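Local atomic coordinates of imine reductase (PDB entry 4D3D), a protein that catalyses the NADPH-dependent, S-selective reduction of cyclic imines such as 2-methylpyrroline. Residues S23-G28 with L75-L80; T86-M91 with L107-S112; E281-G286 with T297-I302. All blocks are in the same frame, centred on the assembly; numbering follows the deposited sequence. Where two conformers were deposited one is given.

Overall arrangement
Contacts 1 and 2 belong to the parallel part of the same mixed sheet in the nucleotide-binding domain and touch each other through Leu-80 CD1 and Val-108 CG2, 3.7 Å apart; contact 3 lies in the helical C-terminal domain, its centre about 36 Å from that of contact 2 and 49 Å from that of contact 1. Contact 1 is only partly buried and mainly polar, with a backbone bond, a water and a polar side chain close to two hydroxyls. Contact 2 is buried, yet a tyrosine, an asparagine and two waters carry much of it. Contact 3, also buried, is almost wholly apolar between its segments, and the second subunit packs against it.

Contact 1: S23-G28 with L75-L80; sequences SVTVIG and LAANEL
The flat end of Asn-78 lies across the start of strand 23-27, between the hydroxyls of Ser-23 and Thr-25. Its CG is 3.6 Å from Ser-23 OG and the same from Thr-25 OG1. CG stands beside the backbone N of Asn-78 (chi1 -68°), a turn that carries the group over to the strand. Thr-25 OG1 also meets Ala-77 CB, at 3.8 Å, and has a firm partner in the carbonyl of Ala-74, one helical turn earlier, so the last turn of helix 71-77 is tied to the strand.

Thr-25 N donates to Leu-80 O over 3.1 Å, nearly straight (168°). On the other side of the Leu-80 residue, direct pairing has not yet begun: a water accepts from Leu-80 N and donates to Ser-23 O, each at 3.1 Å, filling the step before true parallel bonding. Val-24 and Leu-80 side chains run side by side, pointing the same way, with Val-24 CG2 3.9 Å from Leu-80 CD2.

Beyond this point regular parallel pairing continues, Thr-25 and Ile-27 both bonding to Ile-82. Lys-105 holds the Leu-75 and Asn-78 carbonyls, and helix 157-170 packs on Leu-80 through His-163 and Thr-166. The setting is that of a Rossmann-type nucleotide-binding domain: strand 23-27 lies between strands 46-50 and 80-83, and helix 71-77 leads into strand 80-83.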
ATOM      1  N   SER B  23     -36.202   0.166  22.271  1.00 29.74           N
ATOM      2  CA  SER B  23     -35.636  -0.455  23.489  1.00 27.80           C
ATOM      3  C   SER B  23     -34.475  -1.385  23.064  1.00 28.95           C
ATOM      4  O   SER B  23     -34.633  -2.124  22.095  1.00 25.65           O
ATOM      5  CB  SER B  23     -36.760  -1.275  24.140  1.00 29.10           C
ATOM      6  OG  SER B  23     -36.441  -1.597  25.465  1.00 30.98           O
ATOM      7  N   VAL B  24     -33.346  -1.375  23.799  1.00 26.26           N
ATOM      8  CA  VAL B  24     -32.148  -2.163  23.444  1.00 22.78           C
ATOM      9  C   VAL B  24     -31.255  -2.405  24.685  1.00 20.22           C
ATOM     10  O   VAL B  24     -31.293  -1.619  25.630  1.00 19.07           O
ATOM     11  CB  VAL B  24     -31.369  -1.423  22.329  1.00 23.35           C
ATOM     12  CG1 VAL B  24     -30.818  -0.087  22.826  1.00 23.79           C
ATOM     13  CG2 VAL B  24     -30.297  -2.310  21.685  1.00 23.87           C
ATOM     14  N   THR B  25     -30.522  -3.508  24.694  1.00 16.83           N
ATOM     15  CA  THR B  25     -29.578  -3.830  25.759  1.00 17.54           C
ATOM     16  C   THR B  25     -28.156  -3.664  25.227  1.00 18.48           C
ATOM     17  O   THR B  25     -27.848  -4.104  24.089  1.00 17.41           O
ATOM     18  CB  THR B  25     -29.793  -5.280  26.248  1.00 16.56           C
ATOM     19  OG1 THR B  25     -31.052  -5.373  26.913  1.00 17.23           O
ATOM     20  CG2 THR B  25     -28.681  -5.721  27.186  1.00 18.33           C
ATOM     21  N   VAL B  26     -27.260  -3.082  26.031  1.00 20.43           N
ATOM     22  CA  VAL B  26     -25.824  -2.964  25.700  1.00 20.13           C
ATOM     23  C   VAL B  26     -25.073  -3.669  26.808  1.00 23.45           C
ATOM     24  O   VAL B  26     -25.187  -3.301  27.989  1.00 22.31           O
ATOM     25  CB  VAL B  26     -25.366  -1.505  25.559  1.00 21.03           C
ATOM     26  CG1 VAL B  26     -23.880  -1.422  25.340  1.00 22.44           C
ATOM     27  CG2 VAL B  26     -26.140  -0.835  24.437  1.00 21.06           C
ATOM     28  N   ILE B  27     -24.317  -4.694  26.425  1.00 21.18           N
ATOM     29  CA  ILE B  27     -23.481  -5.422  27.309  1.00 23.26           C
ATOM     30  C   ILE B  27     -22.047  -5.138  26.953  1.00 21.65           C
ATOM     31  O   ILE B  27     -21.582  -5.318  25.821  1.00 21.08           O
ATOM     32  CB  ILE B  27     -23.739  -6.941  27.259  1.00 21.62           C
ATOM     33  CG1 ILE B  27     -25.067  -7.330  27.911  1.00 22.35           C
ATOM     34  CG2 ILE B  27     -22.588  -7.692  27.962  1.00 24.78           C
ATOM     35  CD1 ILE B  27     -25.530  -8.722  27.669  1.00 23.76           C
ATOM     36  N   GLY B  28     -21.290  -4.638  27.925  1.00 23.83           N
ATOM     37  CA  GLY B  28     -19.910  -4.211  27.693  1.00 22.70           C
ATOM     38  C   GLY B  28     -19.807  -2.689  27.606  1.00 28.30           C
ATOM     39  O   GLY B  28     -20.359  -2.055  26.698  1.00 32.65           O
ATOM     40  N   LEU B  75     -30.160  -9.912  29.540  1.00 17.66           N
ATOM     41  CA  LEU B  75     -30.709 -10.712  28.395  1.00 16.41           C
ATOM     42  C   LEU B  75     -32.239 -10.621  28.394  1.00 19.49           C
ATOM     43  O   LEU B  75     -32.846 -10.548  27.354  1.00 17.51           O
ATOM     44  CB  LEU B  75     -30.256 -12.165  28.540  1.00 17.53           C
ATOM     45  CG  LEU B  75     -28.773 -12.503  28.304  1.00 16.94           C
ATOM     46  CD1 LEU B  75     -28.502 -13.958  28.603  1.00 19.26           C
ATOM     47  CD2 LEU B  75     -28.441 -12.202  26.842  1.00 22.85           C
ATOM     48  N   ALA B  76     -32.866 -10.696  29.561  1.00 19.42           N
ATOM     49  CA  ALA B  76     -34.338 -10.694  29.660  1.00 19.35           C
ATOM     50  C   ALA B  76     -34.987  -9.402  29.207  1.00 19.80           C
ATOM     51  O   ALA B  76     -36.174  -9.406  28.787  1.00 20.06           O
ATOM     52  CB  ALA B  76     -34.786 -11.054  31.089  1.00 21.09           C
ATOM     53  N   ALA B  77     -34.242  -8.303  29.330  1.00 17.26           N
ATOM     54  CA  ALA B  77     -34.784  -6.966  29.075  1.00 20.57           C
ATOM     55  C   ALA B  77     -35.273  -6.719  27.651  1.00 21.15           C
ATOM     56  O   ALA B  77     -36.204  -5.889  27.409  1.00 21.77           O
ATOM     57  CB  ALA B  77     -33.792  -5.896  29.469  1.00 21.60           C
ATOM     58  N   ASN B  78     -34.574  -7.308  26.673  1.00 20.62           N
ATOM     59  CA  ASN B  78     -34.795  -6.966  25.290  1.00 20.96           C
ATOM     60  C   ASN B  78     -34.453  -8.155  24.380  1.00 19.43           C
ATOM     61  O   ASN B  78     -33.663  -9.070  24.739  1.00 18.83           O
ATOM     62  CB  ASN B  78     -33.912  -5.756  24.843  1.00 20.82           C
ATOM     63  CG  ASN B  78     -34.275  -4.469  25.482  1.00 23.33           C
ATOM     64  OD1 ASN B  78     -33.565  -3.948  26.373  1.00 25.21           O
ATOM     65  ND2 ASN B  78     -35.398  -3.951  25.107  1.00 22.00           N
ATOM     66  N   GLU B  79     -34.993  -8.085  23.157  1.00 21.27           N
ATOM     67  CA  GLU B  79     -34.650  -9.024  22.077  1.00 20.51           C
ATOM     68  C   GLU B  79     -33.271  -8.739  21.499  1.00 18.55           C
ATOM     69  O   GLU B  79     -32.488  -9.649  21.295  1.00 18.51           O
ATOM     70  CB  GLU B  79     -35.665  -8.858  20.945  1.00 22.57           C
ATOM     71  CG  GLU B  79     -35.376  -9.663  19.696  1.00 26.73           C
ATOM     72  CD  GLU B  79     -36.507  -9.438  18.654  1.00 33.74           C
ATOM     73  OE1 GLU B  79     -36.845  -8.274  18.333  1.00 38.46           O
ATOM     74  OE2 GLU B  79     -37.113 -10.439  18.275  1.00 38.45           O
ATOM     75  N   LEU B  80     -32.992  -7.453  21.294  1.00 19.09           N
ATOM     76  CA  LEU B  80     -31.703  -7.029  20.708  1.00 19.00           C
ATOM     77  C   LEU B  80     -30.658  -6.677  21.777  1.00 17.08           C
ATOM     78  O   LEU B  80     -30.929  -5.812  22.659  1.00 18.46           O
ATOM     79  CB  LEU B  80     -31.957  -5.841  19.792  1.00 18.90           C
ATOM     80  CG  LEU B  80     -30.732  -5.380  19.003  1.00 20.49           C
ATOM     81  CD1 LEU B  80     -30.283  -6.434  18.032  1.00 22.42           C
ATOM     82  CD2 LEU B  80     -31.006  -4.066  18.273  1.00 21.44           C
TER
HETATM   83  O   HOH W   1     -34.983  -5.125  21.451  1.00 23.96           O

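Contact 2: T86-M91 with L107-S112; sequences TDYNVM and LVNLSS
Tyr-88 reaches from the first turn of helix 88-95 to the end of strand 106-109, where Ser-111 and Asn-109 receive it. From CB the ring sets off beside the backbone N (chi1 -81°). Along one side of the ring CD1 meets Ser-111 CB at 3.7 Å, and CE1 comes 3.5 Å from Ser-111 O. Along the other, CE2 is 3.6 Å from Asn-109 CG; the amide lies only 18° from parallel to the ring. At the tip, OH comes to 3.4 Å from Asn-109 CB and donates to a water, though that modelled separation is doubtfully short. The same water donates to Asn-109 O and Ser-111 O, and so probably links both carbonyls of the turn to the phenol.

Met-91, one turn further, crosses Asn-109 at about a right angle and brings SD 3.6 Å from Asn-109 OD1. At the helix start a second water donates to Thr-86 O and Ser-112 O. In the conformer described, Asp-87 is the N-cap, its OD1 accepting from Asn-89 N at 2.8 Å, and Ser-111 OG bonds to Leu-85 O.

This is the crossover of a beta-alpha-beta unit, strand 80-83, helix 88-95, strand 106-109, joined where its parallel strands end. In Rossmann-type domains the C-terminal ends of the parallel strands carry the dinucleotide, consistent with Thr-86 lying near the probable GxGxxG turn.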
ATOM      1  N   THR B  86     -14.528  -6.793  24.649  1.00 26.18           N
ATOM      2  CA  THR B  86     -13.147  -6.661  24.181  1.00 29.04           C
ATOM      3  C   THR B  86     -12.698  -7.833  23.289  1.00 29.08           C
ATOM      4  O   THR B  86     -11.792  -7.669  22.494  1.00 31.06           O
ATOM      5  CB  THR B  86     -12.148  -6.502  25.374  1.00 28.45           C
ATOM      6  OG1 THR B  86     -12.281  -7.619  26.251  1.00 27.40           O
ATOM      7  CG2 THR B  86     -12.356  -5.201  26.156  1.00 32.08           C
ATOM      8  N   ASP B  87     -13.334  -9.019  23.411  1.00 24.32           N
ATOM      9  CA  ASP B  87     -12.923 -10.228  22.706  0.50 25.64           C
ATOM     10  C   ASP B  87     -14.111 -11.177  22.635  1.00 25.49           C
ATOM     11  O   ASP B  87     -14.969 -11.108  23.534  1.00 23.28           O
ATOM     12  CB  ASP B  87     -11.837 -10.925  23.517  0.50 29.25           C
ATOM     13  CG  ASP B  87     -11.057 -11.973  22.722  0.50 27.73           C
ATOM     14  OD1 ASP B  87     -11.447 -13.165  22.615  0.50 27.58           O
ATOM     15  OD2 ASP B  87      -9.975 -11.605  22.242  0.50 27.00           O
ATOM     16  N   TYR B  88     -14.133 -12.097  21.680  1.00 25.67           N
ATOM     17  CA  TYR B  88     -15.155 -13.161  21.696  1.00 30.63           C
ATOM     18  C   TYR B  88     -15.057 -14.097  22.885  1.00 29.87           C
ATOM     19  O   TYR B  88     -16.124 -14.662  23.359  1.00 25.07           O
ATOM     20  CB  TYR B  88     -15.097 -14.021  20.412  1.00 35.50           C
ATOM     21  CG  TYR B  88     -15.797 -13.409  19.235  1.00 33.80           C
ATOM     22  CD1 TYR B  88     -15.188 -12.422  18.430  1.00 33.16           C
ATOM     23  CD2 TYR B  88     -17.113 -13.810  18.916  1.00 34.07           C
ATOM     24  CE1 TYR B  88     -15.865 -11.859  17.354  1.00 36.15           C
ATOM     25  CE2 TYR B  88     -17.770 -13.269  17.835  1.00 32.02           C
ATOM     26  CZ  TYR B  88     -17.176 -12.332  17.055  1.00 31.98           C
ATOM     27  OH  TYR B  88     -17.944 -11.755  16.061  1.00 30.29           O
ATOM     28  N   ASN B  89     -13.848 -14.272  23.440  1.00 24.38           N
ATOM     29  CA  ASN B  89     -13.773 -15.075  24.668  1.00 26.52           C
ATOM     30  C   ASN B  89     -14.647 -14.595  25.827  1.00 24.25           C
ATOM     31  O   ASN B  89     -15.110 -15.444  26.644  1.00 24.91           O
ATOM     32  CB  ASN B  89     -12.341 -15.290  25.134  1.00 30.26           C
ATOM     33  CG  ASN B  89     -11.626 -16.196  24.181  1.00 34.46           C
ATOM     34  OD1 ASN B  89     -12.275 -16.915  23.390  1.00 39.80           O
ATOM     35  ND2 ASN B  89     -10.340 -16.101  24.154  1.00 41.61           N
ATOM     36  N   VAL B  90     -14.827 -13.292  25.905  1.00 21.35           N
ATOM     37  CA  VAL B  90     -15.627 -12.674  26.965  1.00 21.10           C
ATOM     38  C   VAL B  90     -17.064 -13.194  26.707  1.00 20.31           C
ATOM     39  O   VAL B  90     -17.756 -13.523  27.629  1.00 20.88           O
ATOM     40  CB  VAL B  90     -15.628 -11.130  26.972  1.00 23.35           C
ATOM     41  CG1 VAL B  90     -16.574 -10.595  28.028  1.00 24.18           C
ATOM     42  CG2 VAL B  90     -14.209 -10.593  27.252  1.00 24.39           C
ATOM     43  N   MET B  91     -17.515 -13.197  25.444  1.00 19.27           N
ATOM     44  CA  MET B  91     -18.878 -13.698  25.141  1.00 17.68           C
ATOM     45  C   MET B  91     -19.159 -15.065  25.697  1.00 16.95           C
ATOM     46  O   MET B  91     -20.166 -15.275  26.382  1.00 18.40           O
ATOM     47  CB  MET B  91     -19.202 -13.661  23.619  1.00 19.93           C
ATOM     48  CG  MET B  91     -20.641 -13.910  23.350  1.00 22.67           C
ATOM     49  SD  MET B  91     -21.077 -14.618  21.722  1.00 28.96           S
ATOM     50  CE  MET B  91     -20.350 -16.208  21.825  1.00 27.30           C
ATOM     51  N   LEU B 107     -27.941 -11.319  19.135  1.00 19.21           N
ATOM     52  CA  LEU B 107     -26.682 -10.847  19.693  1.00 18.15           C
ATOM     53  C   LEU B 107     -25.919 -10.156  18.549  1.00 19.59           C
ATOM     54  O   LEU B 107     -25.687 -10.789  17.515  1.00 18.90           O
ATOM     55  CB  LEU B 107     -25.810 -12.013  20.215  1.00 21.61           C
ATOM     56  CG  LEU B 107     -26.224 -12.721  21.515  1.00 22.41           C
ATOM     57  CD1 LEU B 107     -26.646 -11.773  22.631  1.00 22.16           C
ATOM     58  CD2 LEU B 107     -27.398 -13.678  21.252  1.00 22.70           C
ATOM     59  N   VAL B 108     -25.553  -8.901  18.737  1.00 19.74           N
ATOM     60  CA  VAL B 108     -24.753  -8.186  17.718  1.00 21.13           C
ATOM     61  C   VAL B 108     -23.329  -8.124  18.284  1.00 22.42           C
ATOM     62  O   VAL B 108     -23.029  -7.324  19.198  1.00 21.50           O
ATOM     63  CB  VAL B 108     -25.349  -6.776  17.451  1.00 20.95           C
ATOM     64  CG1 VAL B 108     -24.533  -6.017  16.381  1.00 21.59           C
ATOM     65  CG2 VAL B 108     -26.775  -6.854  17.051  1.00 21.27           C
ATOM     66  N   ASN B 109     -22.423  -8.876  17.694  1.00 22.87           N
ATOM     67  CA  ASN B 109     -21.056  -9.013  18.194  1.00 26.88           C
ATOM     68  C   ASN B 109     -20.214  -8.012  17.495  1.00 28.92           C
ATOM     69  O   ASN B 109     -20.000  -8.161  16.279  1.00 24.94           O
ATOM     70  CB  ASN B 109     -20.496 -10.389  17.835  1.00 33.06           C
ATOM     71  CG  ASN B 109     -20.550 -11.343  18.978  1.00 45.42           C
ATOM     72  OD1 ASN B 109     -21.430 -12.253  19.050  1.00 45.27           O
ATOM     73  ND2 ASN B 109     -19.676 -11.105  19.942  1.00 41.54           N
ATOM     74  N   LEU B 110     -19.651  -7.085  18.249  1.00 25.86           N
ATOM     75  CA  LEU B 110     -18.723  -6.078  17.669  1.00 29.57           C
ATOM     76  C   LEU B 110     -17.253  -6.306  17.940  1.00 29.11           C
ATOM     77  O   LEU B 110     -16.451  -5.506  17.531  1.00 30.69           O
ATOM     78  CB  LEU B 110     -19.102  -4.697  18.167  1.00 31.85           C
ATOM     79  CG  LEU B 110     -20.574  -4.306  17.971  1.00 28.95           C
ATOM     80  CD1 LEU B 110     -20.881  -2.987  18.698  1.00 33.00           C
ATOM     81  CD2 LEU B 110     -20.998  -4.223  16.529  1.00 31.82           C
ATOM     82  N   SER B 111     -16.837  -7.383  18.584  1.00 29.55           N
ATOM     83  CA  SER B 111     -15.414  -7.596  18.820  0.50 29.85           C
ATOM     84  C   SER B 111     -14.669  -7.738  17.473  1.00 33.44           C
ATOM     85  O   SER B 111     -15.139  -8.474  16.600  1.00 32.65           O
ATOM     86  CB  SER B 111     -15.213  -8.873  19.616  0.50 29.12           C
ATOM     87  OG  SER B 111     -15.793  -8.796  20.948  0.50 25.86           O
ATOM     88  N   SER B 112     -13.503  -7.101  17.332  1.00 31.32           N
ATOM     89  CA  SER B 112     -12.608  -7.364  16.175  1.00 28.54           C
ATOM     90  C   SER B 112     -11.809  -8.652  16.344  1.00 29.37           C
ATOM     91  O   SER B 112     -11.053  -8.840  17.331  1.00 28.80           O
ATOM     92  CB  SER B 112     -11.687  -6.119  15.940  1.00 33.37           C
ATOM     93  OG  SER B 112     -10.866  -6.297  14.799  1.00 28.51           O
TER
HETATM   94  O   HOH W   2     -10.850  -8.946  19.914  1.00 26.95           O
HETATM   95  O   HOH W   3     -17.531  -9.411  15.507  1.00 29.35           O

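Contact 3: E281-G286 with T297-I302; sequences EVFRRG and TSLIEI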
ATOM      1  N   GLU B 281      11.867 -11.386  -1.536  1.00 16.16           N
ATOM      2  CA  GLU B 281      11.779 -12.834  -1.419  1.00 17.02           C
ATOM      3  C   GLU B 281      10.486 -13.403  -1.994  1.00 16.00           C
ATOM      4  O   GLU B 281      10.457 -14.507  -2.539  1.00 16.55           O
ATOM      5  CB  GLU B 281      12.027 -13.270   0.004  1.00 23.54           C
ATOM      6  CG  GLU B 281      11.946 -14.821   0.222  1.00 25.92           C
ATOM      7  CD  GLU B 281      12.966 -15.680  -0.573  1.00 32.26           C
ATOM      8  OE1 GLU B 281      13.984 -15.126  -1.136  1.00 32.89           O
ATOM      9  OE2 GLU B 281      12.699 -16.940  -0.650  1.00 37.82           O
ATOM     10  N   VAL B 282       9.392 -12.677  -1.909  1.00 14.01           N
ATOM     11  CA  VAL B 282       8.149 -13.059  -2.599  1.00 14.54           C
ATOM     12  C   VAL B 282       8.405 -13.137  -4.120  1.00 13.61           C
ATOM     13  O   VAL B 282       8.028 -14.116  -4.797  1.00 13.28           O
ATOM     14  CB  VAL B 282       6.975 -12.117  -2.283  1.00 14.14           C
ATOM     15  CG1 VAL B 282       5.769 -12.512  -3.087  1.00 15.86           C
ATOM     16  CG2 VAL B 282       6.599 -12.157  -0.804  1.00 15.47           C
ATOM     17  N   PHE B 283       8.965 -12.052  -4.672  1.00 13.37           N
ATOM     18  CA  PHE B 283       9.324 -12.021  -6.118  1.00 14.02           C
ATOM     19  C   PHE B 283      10.227 -13.192  -6.495  1.00 13.62           C
ATOM     20  O   PHE B 283       9.987 -13.832  -7.530  1.00 15.71           O
ATOM     21  CB  PHE B 283       9.985 -10.712  -6.498  1.00 12.93           C
ATOM     22  CG  PHE B 283       8.983  -9.586  -6.817  1.00 15.48           C
ATOM     23  CD1 PHE B 283       8.336  -8.901  -5.808  1.00 15.04           C
ATOM     24  CD2 PHE B 283       8.722  -9.250  -8.125  1.00 15.03           C
ATOM     25  CE1 PHE B 283       7.370  -7.972  -6.140  1.00 16.08           C
ATOM     26  CE2 PHE B 283       7.785  -8.248  -8.453  1.00 15.40           C
ATOM     27  CZ  PHE B 283       7.142  -7.610  -7.423  1.00 16.79           C
ATOM     28  N   ARG B 284      11.240 -13.456  -5.692  1.00 14.47           N
ATOM     29  CA  ARG B 284      12.150 -14.574  -5.979  1.00 16.71           C
ATOM     30  C   ARG B 284      11.455 -15.909  -5.945  1.00 17.09           C
ATOM     31  O   ARG B 284      11.704 -16.757  -6.811  1.00 13.96           O
ATOM     32  CB  ARG B 284      13.358 -14.550  -5.095  1.00 18.25           C
ATOM     33  CG  ARG B 284      14.314 -13.415  -5.401  1.00 22.74           C
ATOM     34  CD  ARG B 284      15.711 -13.530  -4.791  1.00 28.25           C
ATOM     35  NE  ARG B 284      16.413 -14.753  -5.327  1.00 26.71           N
ATOM     36  CZ  ARG B 284      17.115 -14.866  -6.487  1.00 34.37           C
ATOM     37  NH1 ARG B 284      17.296 -13.821  -7.364  1.00 34.90           N
ATOM     38  NH2 ARG B 284      17.686 -16.049  -6.794  1.00 34.77           N
ATOM     39  N   ARG B 285      10.541 -16.106  -5.022  1.00 16.82           N
ATOM     40  CA  ARG B 285       9.774 -17.325  -5.019  1.00 17.81           C
ATOM     41  C   ARG B 285       8.929 -17.492  -6.235  1.00 15.39           C
ATOM     42  O   ARG B 285       8.796 -18.571  -6.769  1.00 18.94           O
ATOM     43  CB  ARG B 285       8.922 -17.406  -3.698  1.00 16.47           C
ATOM     44  CG  ARG B 285       9.773 -17.628  -2.482  1.00 21.60           C
ATOM     45  CD  ARG B 285       9.142 -17.045  -1.198  1.00 28.91           C
ATOM     46  NE  ARG B 285       8.005 -17.738  -0.818  1.00 30.81           N
ATOM     47  CZ  ARG B 285       7.110 -17.323   0.120  1.00 27.76           C
ATOM     48  NH1 ARG B 285       7.107 -16.067   0.748  1.00 27.30           N
ATOM     49  NH2 ARG B 285       6.166 -18.158   0.315  1.00 27.30           N
ATOM     50  N   GLY B 286       8.335 -16.433  -6.751  1.00 13.59           N
ATOM     51  CA  GLY B 286       7.594 -16.527  -7.991  1.00 15.09           C
ATOM     52  C   GLY B 286       8.478 -16.855  -9.199  1.00 14.13           C
ATOM     53  O   GLY B 286       8.046 -17.575 -10.087  1.00 15.42           O
ATOM     54  N   THR B 297       1.181 -10.143 -11.085  1.00 15.28           N
ATOM     55  CA  THR B 297      -0.060 -10.621 -10.425  1.00 16.97           C
ATOM     56  C   THR B 297       0.021 -12.116 -10.153  1.00 16.05           C
ATOM     57  O   THR B 297      -0.659 -12.628  -9.291  1.00 16.97           O
ATOM     58  CB  THR B 297      -1.346 -10.266 -11.165  1.00 17.94           C
ATOM     59  OG1 THR B 297      -1.354 -10.865 -12.461  1.00 17.37           O
ATOM     60  CG2 THR B 297      -1.496  -8.796 -11.270  1.00 18.18           C
ATOM     61  N   SER B 298       0.898 -12.783 -10.893  1.00 15.41           N
ATOM     62  CA  SER B 298       1.126 -14.204 -10.700  1.00 16.43           C
ATOM     63  C   SER B 298       1.619 -14.498  -9.269  1.00 15.27           C
ATOM     64  O   SER B 298       1.535 -15.679  -8.848  1.00 16.57           O
ATOM     65  CB  SER B 298       2.125 -14.781 -11.723  1.00 17.28           C
ATOM     66  OG  SER B 298       3.434 -14.251 -11.615  1.00 15.73           O
ATOM     67  N   LEU B 299       2.191 -13.527  -8.581  1.00 15.04           N
ATOM     68  CA  LEU B 299       2.576 -13.695  -7.166  1.00 14.62           C
ATOM     69  C   LEU B 299       1.423 -14.035  -6.205  1.00 15.10           C
ATOM     70  O   LEU B 299       1.698 -14.577  -5.116  1.00 16.57           O
ATOM     71  CB  LEU B 299       3.393 -12.532  -6.642  1.00 14.03           C
ATOM     72  CG  LEU B 299       4.706 -12.190  -7.372  1.00 13.61           C
ATOM     73  CD1 LEU B 299       5.330 -10.912  -6.907  1.00 17.76           C
ATOM     74  CD2 LEU B 299       5.676 -13.366  -7.249  1.00 14.26           C
ATOM     75  N   ILE B 300       0.203 -13.886  -6.650  1.00 15.91           N
ATOM     76  CA  ILE B 300      -0.913 -14.342  -5.831  1.00 17.77           C
ATOM     77  C   ILE B 300      -0.846 -15.861  -5.630  1.00 18.73           C
ATOM     78  O   ILE B 300      -1.250 -16.377  -4.609  1.00 18.29           O
ATOM     79  CB  ILE B 300      -2.242 -13.828  -6.371  1.00 19.95           C
ATOM     80  CG1 ILE B 300      -3.264 -13.855  -5.214  1.00 19.38           C
ATOM     81  CG2 ILE B 300      -2.678 -14.622  -7.520  1.00 20.03           C
ATOM     82  CD1 ILE B 300      -4.591 -13.231  -5.519  1.00 21.70           C
ATOM     83  N   GLU B 301      -0.196 -16.556  -6.561  1.00 16.15           N
ATOM     84  CA  GLU B 301       0.027 -17.986  -6.398  1.00 19.23           C
ATOM     85  C   GLU B 301       0.965 -18.317  -5.293  1.00 17.91           C
ATOM     86  O   GLU B 301       0.782 -19.396  -4.644  1.00 20.88           O
ATOM     87  CB  GLU B 301       0.521 -18.647  -7.704  1.00 24.05           C
ATOM     88  CG  GLU B 301      -0.420 -18.398  -8.876  1.00 29.70           C
ATOM     89  CD  GLU B 301      -1.907 -18.807  -8.665  1.00 41.09           C
ATOM     90  OE1 GLU B 301      -2.192 -19.796  -7.989  1.00 42.53           O
ATOM     91  OE2 GLU B 301      -2.799 -18.122  -9.200  1.00 45.82           O
ATOM     92  N   ILE B 302       1.970 -17.473  -5.024  1.00 15.34           N
ATOM     93  CA  ILE B 302       2.832 -17.655  -3.925  1.00 17.52           C
ATOM     94  C   ILE B 302       2.062 -17.436  -2.596  1.00 17.49           C
ATOM     95  O   ILE B 302       2.251 -18.207  -1.646  1.00 20.24           O
ATOM     96  CB  ILE B 302       4.059 -16.713  -4.003  1.00 18.90           C
ATOM     97  CG1 ILE B 302       4.914 -17.067  -5.228  1.00 20.58           C
ATOM     98  CG2 ILE B 302       4.868 -16.747  -2.717  1.00 22.33           C
ATOM     99  CD1 ILE B 302       5.435 -18.484  -5.211  1.00 24.27           C
TER
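Val-282 opens the contact by packing against both Leu-299 and Ile-302 of 297-302. Its CG1, anti to the backbone N (chi1 176°), is 4.2 Å from Leu-299 CD1, and Ile-302 CG2 is at a similar remove. Val-282 O, already spent on the helical bond to Gly-286 N, has Leu-299 CD2 at 3.5 Å.

Phe-283 comes next and shares Leu-299 CD1 with Val-282; CD2 is the branch that turns to the Val-282 carbonyl and Gly-286. Leu-299 CD1 sits over the middle of the ring, 3.6 Å from its centroid and just 6° off the normal, a textbook CH-pi contact. The ring is also met edge-to-face by Trp-195 of the second subunit.

At Arg-285 the side chain bends at chi3 (68°), which swings NE round, and one face of the guanidinium receives Ile-302 CG2, 3.5 Å above the plane but displaced toward the rim near NH2. The charge itself goes to Asp-272 of the second subunit, in a salt bridge from NH2. Ile-302 CD1 reaches back to Arg-285 O, at 3.7 Å.

Gly-286 closes the walk. Having no side chain, it lets the backbone come close: Leu-299 CD2 rests 3.8 Å from Gly-286 CA, and Ile-302 CG1 lies beside its N.

The short terminal helix 300-304 and the turn before it thus fold back on helix 274-288, with Leu-199 of the second subunit packing on Val-282, Phe-283 and Leu-299. Such intersubunit helical packing is characteristic of the dimeric imine reductases and their 6-phosphogluconate dehydrogenase-like relatives.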